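Local coordinates for protein putative oxidoreductase (Yersinia pestis, PDB 3KUX) that is a putative oxidoreductase that probably binds a nicotinamide dinucleotide cofactor in its Rossmann-fold domain, its substrate being unknown, at residues Thr21-Leu26 and Val72-Asn77. Residues are numbered along the deposited sequence; the frame is centred on the assembly and turned at random.
Sequences TFHAPL and VIPTPN
The imidazole of His23, the side chain that carries the contact to Pro74 and Val72, is held at both of its nitrogens: NE2 is hydrogen-bonded to OD2 of Asp97 and ND1 to the hydroxyl OH of Tyr306. Two bonds at the two nitrogens of one ring leave it little freedom to rotate about the CB-CG bond. Across the contact it is carbon that meets this ring. Pro74 CB lies 3.6 Å from His23 CD2 and also 3.6 Å from His23 NE2, so it lies by the CD2-NE2 bond of the imidazole, meeting the ring obliquely. The neighbouring Pro74 CG is 3.8 Å from His23 CD2, and the two side chains pass one another running in opposite senses. With CG of His23 anti to the carbonyl carbon and beside the backbone N (chi1 -53°), the ring is directed to Pro74. Nearer the backbone, His23 CB comes to 4.4 Å from Val72 CG2, a looser aliphatic touch. The CA atoms of His23 and Val72 are 7.9 Å apart, and no hydrogen bond links the two segments.

In the topology of the Rossmann fold, helix 17-28 follows the first strand, 8-13, and packs against the parallel sheet, while 70-73 is the fourth strand in sequence and lies directly beside 8-13. Leu12 of that first strand is touched by His23, Val72 and Pro74 alike, so it is shared by both sides of the contact between helix 17-28 and strand 70-73. The ring of Phe124 also meets the imidazole of His23, their planes inclined at about 55°. On the opposite side of strand 70-73 from the histidine, the Ile73 side chain turns away to pack on Leu83 and Ala84 of helix 80-89.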
loop_
_atom_site.group_PDB
_atom_site.type_symbol
_atom_site.label_atom_id
_atom_site.label_comp_id
_atom_site.label_asym_id
_atom_site.label_seq_id
_atom_site.Cartn_x
_atom_site.Cartn_y
_atom_site.Cartn_z
ATOM N N THR A 21 -10.416 -9.629 -1.990
ATOM C CA THR A 21 -9.947 -9.422 -0.626
ATOM C C THR A 21 -10.069 -7.975 -0.146
ATOM O O THR A 21 -10.492 -7.722 0.978
ATOM C CB THR A 21 -8.490 -9.902 -0.465
ATOM O OG1 THR A 21 -8.398 -11.280 -0.843
ATOM C CG2 THR A 21 -8.031 -9.754 0.970
ATOM N N PHE A 22 -9.703 -7.024 -0.995
ATOM C CA PHE A 22 -9.670 -5.630 -0.578
ATOM C C PHE A 22 -10.766 -4.789 -1.209
ATOM O O PHE A 22 -11.674 -4.313 -0.527
ATOM C CB PHE A 22 -8.315 -5.004 -0.907
ATOM C CG PHE A 22 -7.161 -5.635 -0.184
ATOM C CD1 PHE A 22 -6.900 -5.321 1.143
ATOM C CD2 PHE A 22 -6.329 -6.537 -0.831
ATOM C CE1 PHE A 22 -5.832 -5.900 1.814
ATOM C CE2 PHE A 22 -5.262 -7.122 -0.164
ATOM C CZ PHE A 22 -5.013 -6.802 1.160
ATOM N N HIS A 23 -10.678 -4.607 -2.518
ATOM C CA HIS A 23 -11.501 -3.617 -3.204
ATOM C C HIS A 23 -13.011 -3.801 -3.054
ATOM O O HIS A 23 -13.721 -2.859 -2.704
ATOM C CB HIS A 23 -11.058 -3.499 -4.654
ATOM C CG HIS A 23 -9.592 -3.245 -4.788
ATOM N ND1 HIS A 23 -9.008 -2.063 -4.386
ATOM C CD2 HIS A 23 -8.582 -4.034 -5.227
ATOM C CE1 HIS A 23 -7.705 -2.124 -4.597
ATOM N NE2 HIS A 23 -7.420 -3.308 -5.106
ATOM N N ALA A 24 -13.506 -5.006 -3.313
ATOM C CA ALA A 24 -14.938 -5.252 -3.164
ATOM C C ALA A 24 -15.389 -4.963 -1.733
ATOM O O ALA A 24 -16.173 -4.049 -1.499
ATOM C CB ALA A 24 -15.297 -6.678 -3.574
ATOM N N PRO A 25 -14.875 -5.737 -0.766
ATOM C CA PRO A 25 -15.297 -5.601 0.622
ATOM C C PRO A 25 -15.191 -4.171 1.128
ATOM O O PRO A 25 -16.052 -3.725 1.879
ATOM C CB PRO A 25 -14.308 -6.492 1.374
ATOM C CG PRO A 25 -13.864 -7.489 0.371
ATOM C CD PRO A 25 -13.832 -6.762 -0.933
ATOM N N LEU A 26 -14.144 -3.458 0.717
ATOM C CA LEU A 26 -13.878 -2.109 1.227
ATOM C C LEU A 26 -14.746 -1.029 0.583
ATOM O O LEU A 26 -15.195 -0.105 1.262
ATOM C CB LEU A 26 -12.396 -1.757 1.079
ATOM C CG LEU A 26 -11.461 -2.344 2.140
ATOM C CD1 LEU A 26 -10.009 -2.097 1.775
ATOM C CD2 LEU A 26 -11.772 -1.768 3.518
ATOM N N VAL A 72 -11.721 1.022 -10.587
ATOM C CA VAL A 72 -10.547 0.524 -9.871
ATOM C C VAL A 72 -9.893 -0.593 -10.668
ATOM O O VAL A 72 -10.571 -1.467 -11.211
ATOM C CB VAL A 72 -10.863 0.039 -8.433
ATOM C CG1 VAL A 72 -11.762 1.039 -7.707
ATOM C CG2 VAL A 72 -11.504 -1.332 -8.463
ATOM N N ILE A 73 -8.570 -0.555 -10.736
ATOM C CA ILE A 73 -7.830 -1.457 -11.592
ATOM C C ILE A 73 -6.795 -2.243 -10.797
ATOM O O ILE A 73 -5.678 -1.770 -10.581
ATOM C CB ILE A 73 -7.162 -0.680 -12.740
ATOM C CG1 ILE A 73 -8.233 0.066 -13.541
ATOM C CG2 ILE A 73 -6.349 -1.614 -13.627
ATOM C CD1 ILE A 73 -7.699 1.142 -14.460
ATOM N N PRO A 74 -7.181 -3.441 -10.332
ATOM C CA PRO A 74 -6.313 -4.343 -9.601
ATOM C C PRO A 74 -5.946 -5.577 -10.420
ATOM O O PRO A 74 -5.616 -6.614 -9.846
ATOM C CB PRO A 74 -7.198 -4.765 -8.428
ATOM C CG PRO A 74 -8.602 -4.731 -8.994
ATOM C CD PRO A 74 -8.584 -3.882 -10.252
ATOM N N THR A 75 -6.011 -5.470 -11.743
ATOM C CA THR A 75 -5.699 -6.599 -12.619
ATOM C C THR A 75 -4.193 -6.842 -12.692
ATOM O O THR A 75 -3.432 -6.253 -11.924
ATOM C CB THR A 75 -6.251 -6.381 -14.040
ATOM O OG1 THR A 75 -5.864 -5.084 -14.510
ATOM C CG2 THR A 75 -7.771 -6.481 -14.047
ATOM N N PRO A 76 -3.758 -7.719 -13.613
ATOM C CA PRO A 76 -2.333 -8.002 -13.806
ATOM C C PRO A 76 -1.538 -6.748 -14.168
ATOM O O PRO A 76 -2.038 -5.877 -14.883
ATOM C CB PRO A 76 -2.327 -8.992 -14.974
ATOM C CG PRO A 76 -3.672 -9.632 -14.933
ATOM C CD PRO A 76 -4.609 -8.555 -14.478
ATOM N N ASN A 77 -0.304 -6.680 -13.679
ATOM C CA ASN A 77 0.545 -5.491 -13.799
ATOM C C ASN A 77 0.578 -4.836 -15.177
ATOM O O ASN A 77 0.567 -3.608 -15.286
ATOM C CB ASN A 77 1.977 -5.825 -13.375
ATOM C CG ASN A 77 2.031 -6.713 -12.149
ATOM O OD1 ASN A 77 1.006 -7.206 -11.678
ATOM N ND2 ASN A 77 3.232 -6.926 -11.630
#